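Local atomic coordinates of putative glycosyltransferase (GalT1) (PDB entry 5HEA), a protein that probably transfers sugar residues from nucleotide-activated donors as a glycosyltransferase, this chain being the C-terminal part with its GT-A-type domain. Residues E5-I10 with H104-L109; S114-C119 with A175-G180; S26-T31 with F35-I40; P169-K174 with A193-L198. All blocks are in the same frame, centred on the assembly; numbering follows the deposited sequence.

As an example of how one sheet organises several packing layers, the four contacts all reach the mixed sheet of the glycosyltransferase family 2 domain. Interaction 3 comes first to completion along the chain, inside the long span between the two halves of interaction 1; their strands, 7-13 and 35-41, are sheet neighbours, and the contact centres lie about 11 Å apart. Interactions 2 and 4 alternate along the sequence and sit closer, about 6 Å between centres, because strands 116-125 and 171-174 run side by side. Interaction 1 bridges the groups: helix 101-110 packs against L172 and leads into strand 116-125. Helices and turns from distant parts of the sequence are thus packed onto one sheet.

Interaction 1. Residues E5-I10 with H104-L109; sequences ELISII and HLYRAL
E5 meets Y106 through a single oxygen: the phenol OH donates to OE2 at 2.8 Å. The bond reaches OE2 on its anti side, 24° out of the carboxylate plane, and the carboxylate stands almost perpendicular to the ring, their planes 88° apart. OE2 itself lies at the ring edge, near the ring plane. With CG anti to the carbonyl carbon, E5 bends at its second torsion, which carries the acid across to the tyrosine. The same carboxylate has further partners: OE2 also takes a hydrogen bond from Y87 OH, while OE1 forms a salt bridge with K86. Two phenols thus share one oxygen as the neighbouring lysine offsets the charge, which would probably favour the ionised acid. The backbone of E5 is also held, its O bonded to Y32 OH.

Beyond E5 the chain enters strand 7-13, an inner strand of the GT-A-type sheet flanked by the parallel strands 35-41 and 87-90; helix 101-110 lies over this end of it. I7 is the strand residue that turns its CB toward the helix. Its CD1 approaches Y106 CD1 at 4.0 Å, obliquely to the ring. The tyrosine can span both contacts because its CG is anti to the backbone N (chi1 -179°), so that the ring extends from the helix with CD1 against the isoleucine and the hydroxyl near the start of the chain. Y32 packs against the same ring, the two planes meeting at about 45°, and I7 in turn touches both Y32 and L172.

Interaction 2. Residues S114-C119 with A175-G180; sequences SDISVC and AELFEG
The carboxylate of D115, a residue whose backbone packs on L177, is gripped at both oxygens: OD1 accepts a hydrogen bond from S203 N, and OD2 makes a salt bridge with K174. A water also donates in two weak bonds, to D115 OD2 at 3.4 Å and to E176 OE2 at 2.7 Å. It thus spans two acids whose nearest oxygens, D115 OD2 and E176 OE2, are 5.0 Å apart; their mutual repulsion is probably eased by the water and the lysine. Another flat group, the F178 ring, has A175 O in its plane at the edge.

Direct contact belongs to one methyl of L177. Its CD2 rests 3.5 Å from D115 O and 3.7 Å from I116 CG1, with I116 CD1 slightly farther at 4.0 Å. I116 has CG1 anti to its carbonyl carbon, and although its CB does not point at L177, this branch brings CG1 and CD1 to the leucine. The leucine adopts an uncommon shape, chi2 8°, nearly eclipsing CD1 with CA.

The short 3-10 turn 175-178 follows strand 171-174 and lies against the start of strand 116-125, the antiparallel neighbour of 171-174. Helix 195-201 closes around the same apolar patch, L198 touching L177 and F178 while Y199 packs on I116.

Interaction 3. Residues S26-T31 with F35-I40; sequences SLLRQT and FEIILI
F35 and I37, two residues apart on strand 35-41, face the end of helix 20-28 and the turn that follows it. I37 uses its terminal methyl: CD1 touches both L27 CB, at 3.8 Å, and L28 CD2, at 3.9 Å. The isoleucine and L28 side chains cross at about a right angle. F35 takes the neighbouring place, its CZ 3.5 Å from L27 O and its CE2 3.8 Å from Q30 CB, both obliquely to the ring. CG of the phenylalanine sits between the backbone N and the carbonyl carbon (chi1 57°), which turns the ring back toward the helix end.

A second shell fixes the turn. A bend at chi2 (-53°) leads the Q30 amide away from F35 and back onto the helix: NE2 donates to S26 O at 3.1 Å in a fairly straight bond (161°). The same nitrogen reaches E98 O, and OE1 accepts from L102 N. Q30 N meanwhile bonds to L27 O. F35 also touches I9 of strand 7-13 and R61.

Helix 20-28 thus packs on the strand it precedes, the second half of the beta-alpha-beta unit 7-13, 20-28, 35-41, the pattern with which the Rossmann-like, probably nucleotide-binding, half of a GT-A fold begins.

Interaction 4. Residues P169-K174 with A193-L198; sequences PTKLFK and ATIYRL
I195 and L198, one helical turn apart, press on K171 and F173 and so dock helix 195-201 onto strand 171-174 of the central GT-A-type sheet. I195 divides its branches: CG2 touches K171 CD at 4.0 Å, and CD1 reaches F173 CZ at 4.1 Å, obliquely to the ring. The lysine is thereby used along its aliphatic chain, while its buried ammonium group turns elsewhere. Bent at chi4 (66°), it places NZ 2.7 Å from P169 O, nearly in line with that C=O bond, and further bonds to F167 O and L163 O bind the charge among carbonyls.

R197, on another side of the helix, curls back to its start. Its NE donates to A193 O at 2.7 Å, the oxygen lying in the guanidinium plane, and NH2 adds a weaker bond to the same atom as well as one to R182 O. The arginine also packs against Q281 of the second subunit.

L198 completes the contact with F173, the two side chains crossing at about a right angle. I116, from the adjacent strand, touches the same phenylalanine. L198 CD1 sits over one ring face in a CH-pi contact, 3.8 Å from the F173 ring centroid and 18° off the normal, nearest to CE1 at 3.6 Å.

Interaction 1. Residues E5-I10 with H104-L109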
# COMPACT_ATOMS: atom_id res chain seq x y z
N GLU A 5 -49.52 -4.83 -6.45
CA GLU A 5 -48.31 -5.66 -6.47
C GLU A 5 -47.18 -5.04 -5.65
O GLU A 5 -47.19 -3.85 -5.36
CB GLU A 5 -47.87 -5.89 -7.91
CG GLU A 5 -48.97 -6.48 -8.77
CD GLU A 5 -48.95 -5.95 -10.19
OE1 GLU A 5 -48.81 -6.77 -11.12
OE2 GLU A 5 -49.08 -4.71 -10.38
N LEU A 6 -46.22 -5.86 -5.26
CA LEU A 6 -45.20 -5.42 -4.31
C LEU A 6 -44.20 -4.46 -4.93
O LEU A 6 -43.62 -4.73 -5.99
CB LEU A 6 -44.48 -6.63 -3.72
CG LEU A 6 -43.35 -6.33 -2.73
CD1 LEU A 6 -43.92 -5.88 -1.38
CD2 LEU A 6 -42.47 -7.56 -2.58
N ILE A 7 -44.03 -3.31 -4.29
CA ILE A 7 -43.02 -2.36 -4.71
C ILE A 7 -41.82 -2.46 -3.77
O ILE A 7 -41.96 -2.38 -2.55
CB ILE A 7 -43.57 -0.92 -4.73
CG1 ILE A 7 -44.69 -0.79 -5.77
CG2 ILE A 7 -42.45 0.07 -5.04
CD1 ILE A 7 -45.37 0.56 -5.72
N SER A 8 -40.63 -2.64 -4.33
CA SER A 8 -39.42 -2.62 -3.51
C SER A 8 -38.79 -1.23 -3.47
O SER A 8 -38.41 -0.68 -4.51
CB SER A 8 -38.39 -3.63 -4.02
OG SER A 8 -38.87 -4.96 -3.92
N ILE A 9 -38.67 -0.67 -2.27
CA ILE A 9 -38.06 0.65 -2.06
C ILE A 9 -36.66 0.48 -1.50
O ILE A 9 -36.49 0.01 -0.37
CB ILE A 9 -38.84 1.48 -1.04
CG1 ILE A 9 -40.34 1.48 -1.40
CG2 ILE A 9 -38.26 2.90 -0.96
CD1 ILE A 9 -41.23 2.01 -0.27
N ILE A 10 -35.66 0.88 -2.29
CA ILE A 10 -34.26 0.70 -1.93
C ILE A 10 -33.71 1.97 -1.31
O ILE A 10 -33.72 3.04 -1.92
CB ILE A 10 -33.43 0.27 -3.16
CG1 ILE A 10 -33.88 -1.12 -3.62
CG2 ILE A 10 -31.93 0.31 -2.85
CD1 ILE A 10 -33.43 -1.49 -5.02
N HIS A 104 -49.31 7.54 -6.44
CA HIS A 104 -49.34 8.31 -7.69
C HIS A 104 -48.42 7.78 -8.77
O HIS A 104 -48.80 7.75 -9.94
CB HIS A 104 -49.08 9.79 -7.43
CG HIS A 104 -50.24 10.50 -6.81
ND1 HIS A 104 -50.39 11.87 -6.84
CD2 HIS A 104 -51.33 10.03 -6.15
CE1 HIS A 104 -51.51 12.21 -6.23
NE2 HIS A 104 -52.10 11.11 -5.80
N LEU A 105 -47.21 7.36 -8.39
CA LEU A 105 -46.27 6.71 -9.31
C LEU A 105 -46.84 5.39 -9.81
O LEU A 105 -46.73 5.06 -11.00
CB LEU A 105 -44.92 6.44 -8.62
CG LEU A 105 -43.99 7.65 -8.46
CD1 LEU A 105 -42.74 7.27 -7.67
CD2 LEU A 105 -43.63 8.23 -9.83
N TYR A 106 -47.42 4.62 -8.90
CA TYR A 106 -47.97 3.32 -9.25
C TYR A 106 -49.11 3.47 -10.26
O TYR A 106 -49.08 2.85 -11.32
CB TYR A 106 -48.46 2.56 -8.01
CG TYR A 106 -49.03 1.19 -8.33
CD1 TYR A 106 -48.18 0.10 -8.53
CD2 TYR A 106 -50.40 0.99 -8.47
CE1 TYR A 106 -48.69 -1.16 -8.84
CE2 TYR A 106 -50.92 -0.27 -8.78
CZ TYR A 106 -50.06 -1.33 -8.96
OH TYR A 106 -50.55 -2.58 -9.27
N ARG A 107 -50.10 4.30 -9.94
CA ARG A 107 -51.21 4.56 -10.86
C ARG A 107 -50.75 5.05 -12.23
O ARG A 107 -51.27 4.62 -13.26
CB ARG A 107 -52.16 5.58 -10.26
CG ARG A 107 -52.92 5.04 -9.08
CD ARG A 107 -54.41 5.07 -9.34
NE ARG A 107 -55.11 4.14 -8.46
CZ ARG A 107 -55.33 4.38 -7.17
NH1 ARG A 107 -54.92 5.52 -6.63
NH2 ARG A 107 -55.96 3.48 -6.43
N ALA A 108 -49.77 5.94 -12.24
CA ALA A 108 -49.31 6.54 -13.49
C ALA A 108 -48.67 5.49 -14.39
O ALA A 108 -48.78 5.54 -15.61
CB ALA A 108 -48.33 7.68 -13.20
N LEU A 109 -48.02 4.50 -13.78
CA LEU A 109 -47.37 3.45 -14.55
C LEU A 109 -48.43 2.46 -15.05
O LEU A 109 -48.56 2.20 -16.26
CB LEU A 109 -46.31 2.75 -13.69
CG LEU A 109 -45.39 1.71 -14.33
CD1 LEU A 109 -44.07 1.60 -13.56
CD2 LEU A 109 -46.09 0.32 -14.39

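Interaction 2. Residues S114-C119 with A175-G180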
# COMPACT_ATOMS: atom_id res chain seq x y z
N SER A 114 -47.26 1.77 -18.97
CA SER A 114 -45.86 2.17 -19.11
C SER A 114 -44.95 1.20 -18.39
O SER A 114 -45.41 0.41 -17.58
CB SER A 114 -45.66 3.57 -18.54
OG SER A 114 -46.24 4.54 -19.38
N ASP A 115 -43.65 1.29 -18.65
CA ASP A 115 -42.69 0.43 -17.98
C ASP A 115 -42.01 1.16 -16.83
O ASP A 115 -41.42 0.54 -15.95
CB ASP A 115 -41.64 -0.02 -18.99
CG ASP A 115 -42.27 -0.75 -20.17
OD1 ASP A 115 -42.13 -0.27 -21.31
OD2 ASP A 115 -42.92 -1.79 -19.95
N ILE A 116 -42.08 2.48 -16.89
CA ILE A 116 -41.48 3.38 -15.91
C ILE A 116 -42.41 4.57 -15.72
O ILE A 116 -43.01 5.05 -16.69
CB ILE A 116 -40.10 3.90 -16.39
CG1 ILE A 116 -39.15 2.71 -16.67
CG2 ILE A 116 -39.48 4.86 -15.35
CD1 ILE A 116 -37.83 3.09 -17.31
N SER A 117 -42.58 5.02 -14.48
CA SER A 117 -43.21 6.30 -14.21
C SER A 117 -42.22 7.16 -13.42
O SER A 117 -41.37 6.65 -12.68
CB SER A 117 -44.53 6.15 -13.46
OG SER A 117 -44.33 5.66 -12.14
N VAL A 118 -42.32 8.47 -13.60
CA VAL A 118 -41.36 9.42 -13.05
C VAL A 118 -42.14 10.60 -12.54
O VAL A 118 -43.06 11.08 -13.22
CB VAL A 118 -40.37 9.91 -14.14
CG1 VAL A 118 -39.35 10.92 -13.55
CG2 VAL A 118 -39.65 8.74 -14.81
N CYS A 119 -41.82 11.07 -11.34
CA CYS A 119 -42.40 12.34 -10.89
C CYS A 119 -41.29 13.35 -10.69
O CYS A 119 -40.12 13.07 -10.96
CB CYS A 119 -43.27 12.18 -9.63
SG CYS A 119 -42.40 11.80 -8.08
N ALA A 175 -39.34 -4.19 -12.48
CA ALA A 175 -38.12 -4.83 -11.96
C ALA A 175 -37.38 -5.59 -13.05
O ALA A 175 -36.15 -5.72 -12.99
CB ALA A 175 -38.45 -5.74 -10.78
N GLU A 176 -38.11 -6.07 -14.05
CA GLU A 176 -37.48 -6.79 -15.16
C GLU A 176 -36.49 -5.91 -15.94
O GLU A 176 -35.58 -6.44 -16.58
CB GLU A 176 -38.55 -7.36 -16.11
CG GLU A 176 -39.38 -6.30 -16.82
CD GLU A 176 -40.51 -6.88 -17.64
OE1 GLU A 176 -40.41 -8.06 -18.04
OE2 GLU A 176 -41.50 -6.16 -17.89
N LEU A 177 -36.65 -4.59 -15.87
CA LEU A 177 -35.72 -3.68 -16.53
C LEU A 177 -34.27 -3.79 -16.02
O LEU A 177 -33.33 -3.43 -16.72
CB LEU A 177 -36.20 -2.23 -16.35
CG LEU A 177 -37.21 -1.55 -17.27
CD1 LEU A 177 -37.87 -2.46 -18.29
CD2 LEU A 177 -38.24 -0.82 -16.46
N PHE A 178 -34.08 -4.30 -14.81
CA PHE A 178 -32.74 -4.32 -14.21
C PHE A 178 -31.81 -5.46 -14.66
O PHE A 178 -30.67 -5.56 -14.20
CB PHE A 178 -32.82 -4.25 -12.67
CG PHE A 178 -33.16 -2.88 -12.15
CD1 PHE A 178 -32.15 -1.99 -11.80
CD2 PHE A 178 -34.47 -2.47 -12.05
CE1 PHE A 178 -32.46 -0.73 -11.34
CE2 PHE A 178 -34.79 -1.21 -11.59
CZ PHE A 178 -33.79 -0.33 -11.24
N GLU A 179 -32.30 -6.32 -15.56
CA GLU A 179 -31.44 -7.38 -16.12
C GLU A 179 -30.15 -6.80 -16.71
O GLU A 179 -30.18 -6.05 -17.70
CB GLU A 179 -32.18 -8.20 -17.18
CG GLU A 179 -31.29 -9.29 -17.80
CD GLU A 179 -31.91 -10.00 -19.01
OE1 GLU A 179 -32.94 -9.53 -19.53
OE2 GLU A 179 -31.34 -11.03 -19.43
N GLY A 180 -29.02 -7.14 -16.09
CA GLY A 180 -27.73 -6.71 -16.59
C GLY A 180 -27.38 -5.26 -16.29
O GLY A 180 -26.34 -4.77 -16.73
O HOH W 1 -40.56 -4.28 -19.60

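Interaction 3. Residues S26-T31 with F35-I40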
# COMPACT_ATOMS: atom_id res chain seq x y z
N SER A 26 -41.89 9.15 6.75
CA SER A 26 -42.63 9.52 5.54
C SER A 26 -42.96 8.31 4.65
O SER A 26 -43.99 8.30 3.98
CB SER A 26 -41.91 10.62 4.75
OG SER A 26 -40.83 10.09 4.00
N LEU A 27 -42.11 7.29 4.66
CA LEU A 27 -42.36 6.07 3.88
C LEU A 27 -43.41 5.14 4.49
O LEU A 27 -44.26 4.60 3.78
CB LEU A 27 -41.06 5.28 3.67
CG LEU A 27 -39.98 5.94 2.82
CD1 LEU A 27 -38.71 5.06 2.77
CD2 LEU A 27 -40.50 6.19 1.44
N LEU A 28 -43.33 4.93 5.80
CA LEU A 28 -44.32 4.09 6.47
C LEU A 28 -45.74 4.68 6.41
O LEU A 28 -46.72 3.94 6.52
CB LEU A 28 -43.90 3.85 7.92
CG LEU A 28 -42.63 3.01 8.07
CD1 LEU A 28 -42.30 2.77 9.54
CD2 LEU A 28 -42.77 1.69 7.32
N ARG A 29 -45.84 6.00 6.21
CA ARG A 29 -47.14 6.65 6.03
C ARG A 29 -47.68 6.59 4.59
O ARG A 29 -48.61 7.33 4.26
CB ARG A 29 -47.07 8.12 6.44
CG ARG A 29 -46.94 8.35 7.94
CD ARG A 29 -47.07 9.83 8.26
NE ARG A 29 -46.19 10.66 7.43
CZ ARG A 29 -45.10 11.28 7.88
NH1 ARG A 29 -44.74 11.17 9.15
NH2 ARG A 29 -44.36 12.01 7.05
N GLN A 30 -47.11 5.75 3.74
CA GLN A 30 -47.56 5.68 2.35
C GLN A 30 -48.98 5.14 2.24
O GLN A 30 -49.32 4.15 2.89
CB GLN A 30 -46.62 4.83 1.49
CG GLN A 30 -45.34 5.54 1.12
CD GLN A 30 -45.60 6.88 0.48
OE1 GLN A 30 -46.14 6.96 -0.63
NE2 GLN A 30 -45.23 7.95 1.17
N THR A 31 -49.79 5.78 1.41
CA THR A 31 -51.14 5.31 1.12
C THR A 31 -51.12 3.99 0.35
O THR A 31 -52.05 3.19 0.44
CB THR A 31 -51.96 6.36 0.33
OG1 THR A 31 -51.31 6.64 -0.91
CG2 THR A 31 -52.07 7.64 1.11
N PHE A 35 -45.57 -2.56 0.07
CA PHE A 35 -44.18 -2.33 -0.26
C PHE A 35 -43.26 -3.06 0.70
O PHE A 35 -43.68 -3.50 1.77
CB PHE A 35 -43.85 -0.83 -0.26
CG PHE A 35 -44.16 -0.14 1.04
CD1 PHE A 35 -43.31 -0.27 2.13
CD2 PHE A 35 -45.29 0.63 1.17
CE1 PHE A 35 -43.60 0.36 3.33
CE2 PHE A 35 -45.59 1.27 2.36
CZ PHE A 35 -44.75 1.14 3.44
N GLU A 36 -42.00 -3.19 0.30
CA GLU A 36 -40.93 -3.51 1.22
C GLU A 36 -39.91 -2.37 1.16
O GLU A 36 -39.64 -1.80 0.09
CB GLU A 36 -40.27 -4.84 0.87
CG GLU A 36 -39.66 -4.91 -0.52
CD GLU A 36 -38.95 -6.24 -0.79
OE1 GLU A 36 -38.79 -7.05 0.15
OE2 GLU A 36 -38.57 -6.47 -1.95
N ILE A 37 -39.38 -2.01 2.32
CA ILE A 37 -38.29 -1.07 2.40
C ILE A 37 -37.02 -1.85 2.67
O ILE A 37 -36.91 -2.53 3.69
CB ILE A 37 -38.50 -0.05 3.52
CG1 ILE A 37 -39.77 0.75 3.24
CG2 ILE A 37 -37.27 0.85 3.63
CD1 ILE A 37 -40.27 1.59 4.39
N ILE A 38 -36.09 -1.78 1.73
CA ILE A 38 -34.79 -2.41 1.88
C ILE A 38 -33.80 -1.35 2.30
O ILE A 38 -33.38 -0.50 1.50
CB ILE A 38 -34.36 -3.10 0.60
CG1 ILE A 38 -35.49 -4.01 0.13
CG2 ILE A 38 -33.08 -3.90 0.83
CD1 ILE A 38 -35.23 -4.63 -1.20
N LEU A 39 -33.47 -1.37 3.59
CA LEU A 39 -32.51 -0.45 4.17
C LEU A 39 -31.13 -1.07 4.06
O LEU A 39 -30.86 -2.07 4.70
CB LEU A 39 -32.84 -0.23 5.66
CG LEU A 39 -33.99 0.71 6.00
CD1 LEU A 39 -34.19 0.80 7.53
CD2 LEU A 39 -33.71 2.08 5.41
N ILE A 40 -30.25 -0.48 3.25
CA ILE A 40 -28.89 -1.00 3.19
C ILE A 40 -27.95 -0.12 4.00
O ILE A 40 -27.50 0.93 3.53
CB ILE A 40 -28.36 -1.17 1.74
CG1 ILE A 40 -29.34 -1.99 0.89
CG2 ILE A 40 -26.99 -1.83 1.75
CD1 ILE A 40 -30.37 -1.14 0.17

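Interaction 4. Residues P169-K174 with A193-L198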
# COMPACT_ATOMS: atom_id res chain seq x y z
N PRO A 169 -33.92 8.68 -7.37
CA PRO A 169 -35.31 8.66 -6.86
C PRO A 169 -36.31 9.30 -7.81
O PRO A 169 -35.93 9.77 -8.89
CB PRO A 169 -35.22 9.47 -5.56
CG PRO A 169 -33.76 9.31 -5.13
CD PRO A 169 -33.02 9.39 -6.44
N THR A 170 -37.57 9.33 -7.37
CA THR A 170 -38.72 9.90 -8.10
C THR A 170 -39.23 9.01 -9.22
O THR A 170 -40.09 9.42 -9.99
CB THR A 170 -38.52 11.38 -8.62
OG1 THR A 170 -37.91 11.39 -9.91
CG2 THR A 170 -37.69 12.24 -7.63
N LYS A 171 -38.70 7.79 -9.30
CA LYS A 171 -38.91 6.94 -10.46
C LYS A 171 -39.30 5.54 -10.02
O LYS A 171 -38.66 4.95 -9.15
CB LYS A 171 -37.64 6.93 -11.32
CG LYS A 171 -37.22 8.34 -11.76
CD LYS A 171 -35.83 8.40 -12.33
CE LYS A 171 -35.45 9.85 -12.62
NZ LYS A 171 -35.34 10.69 -11.38
N LEU A 172 -40.36 5.03 -10.63
CA LEU A 172 -40.82 3.66 -10.38
C LEU A 172 -40.54 2.81 -11.62
O LEU A 172 -41.03 3.11 -12.71
CB LEU A 172 -42.31 3.66 -10.05
CG LEU A 172 -42.97 2.32 -9.73
CD1 LEU A 172 -42.43 1.79 -8.41
CD2 LEU A 172 -44.49 2.44 -9.70
N PHE A 173 -39.74 1.75 -11.45
CA PHE A 173 -39.29 0.90 -12.56
C PHE A 173 -39.87 -0.51 -12.47
O PHE A 173 -39.87 -1.11 -11.40
CB PHE A 173 -37.76 0.73 -12.51
CG PHE A 173 -36.98 2.02 -12.56
CD1 PHE A 173 -36.69 2.62 -13.77
CD2 PHE A 173 -36.52 2.61 -11.39
CE1 PHE A 173 -35.97 3.81 -13.82
CE2 PHE A 173 -35.80 3.80 -11.43
CZ PHE A 173 -35.53 4.41 -12.64
N LYS A 174 -40.34 -1.06 -13.59
CA LYS A 174 -40.56 -2.50 -13.68
C LYS A 174 -39.26 -3.19 -13.34
O LYS A 174 -38.19 -2.78 -13.82
CB LYS A 174 -41.03 -2.92 -15.07
CG LYS A 174 -42.52 -2.65 -15.28
CD LYS A 174 -43.01 -3.19 -16.61
CE LYS A 174 -44.45 -2.78 -16.85
NZ LYS A 174 -44.87 -3.02 -18.26
N ALA A 193 -24.58 7.47 -14.57
CA ALA A 193 -24.12 6.36 -15.41
C ALA A 193 -25.15 5.26 -15.61
O ALA A 193 -24.95 4.36 -16.43
CB ALA A 193 -22.83 5.76 -14.82
N THR A 194 -26.27 5.33 -14.89
CA THR A 194 -27.14 4.15 -14.77
C THR A 194 -28.61 4.34 -15.17
O THR A 194 -29.17 3.51 -15.87
CB THR A 194 -27.06 3.56 -13.32
OG1 THR A 194 -25.69 3.34 -12.96
CG2 THR A 194 -27.81 2.23 -13.23
N ILE A 195 -29.23 5.42 -14.69
CA ILE A 195 -30.67 5.60 -14.83
C ILE A 195 -31.10 5.57 -16.29
O ILE A 195 -32.04 4.87 -16.66
CB ILE A 195 -31.16 6.89 -14.11
CG1 ILE A 195 -30.95 6.75 -12.60
CG2 ILE A 195 -32.63 7.15 -14.38
CD1 ILE A 195 -31.63 5.49 -12.01
N TYR A 196 -30.36 6.28 -17.14
CA TYR A 196 -30.73 6.33 -18.56
C TYR A 196 -30.73 4.96 -19.23
O TYR A 196 -31.50 4.72 -20.18
CB TYR A 196 -29.84 7.32 -19.32
CG TYR A 196 -28.48 6.78 -19.69
CD1 TYR A 196 -27.44 6.81 -18.78
CD2 TYR A 196 -28.24 6.28 -20.97
CE1 TYR A 196 -26.18 6.32 -19.13
CE2 TYR A 196 -26.98 5.79 -21.32
CZ TYR A 196 -25.96 5.82 -20.39
OH TYR A 196 -24.72 5.33 -20.74
N ARG A 197 -29.89 4.04 -18.76
CA ARG A 197 -29.90 2.70 -19.33
C ARG A 197 -31.22 1.97 -19.05
O ARG A 197 -31.70 1.21 -19.89
CB ARG A 197 -28.68 1.89 -18.87
CG ARG A 197 -27.36 2.54 -19.29
CD ARG A 197 -26.17 1.69 -18.95
NE ARG A 197 -25.63 1.98 -17.62
CZ ARG A 197 -25.41 1.05 -16.68
NH1 ARG A 197 -25.71 -0.22 -16.94
NH2 ARG A 197 -24.88 1.38 -15.50
N LEU A 198 -31.81 2.21 -17.89
CA LEU A 198 -33.16 1.69 -17.62
C LEU A 198 -34.20 2.26 -18.59
O LEU A 198 -35.06 1.53 -19.10
CB LEU A 198 -33.55 2.00 -16.18
CG LEU A 198 -32.69 1.28 -15.15
CD1 LEU A 198 -32.84 1.95 -13.79
CD2 LEU A 198 -33.12 -0.19 -15.09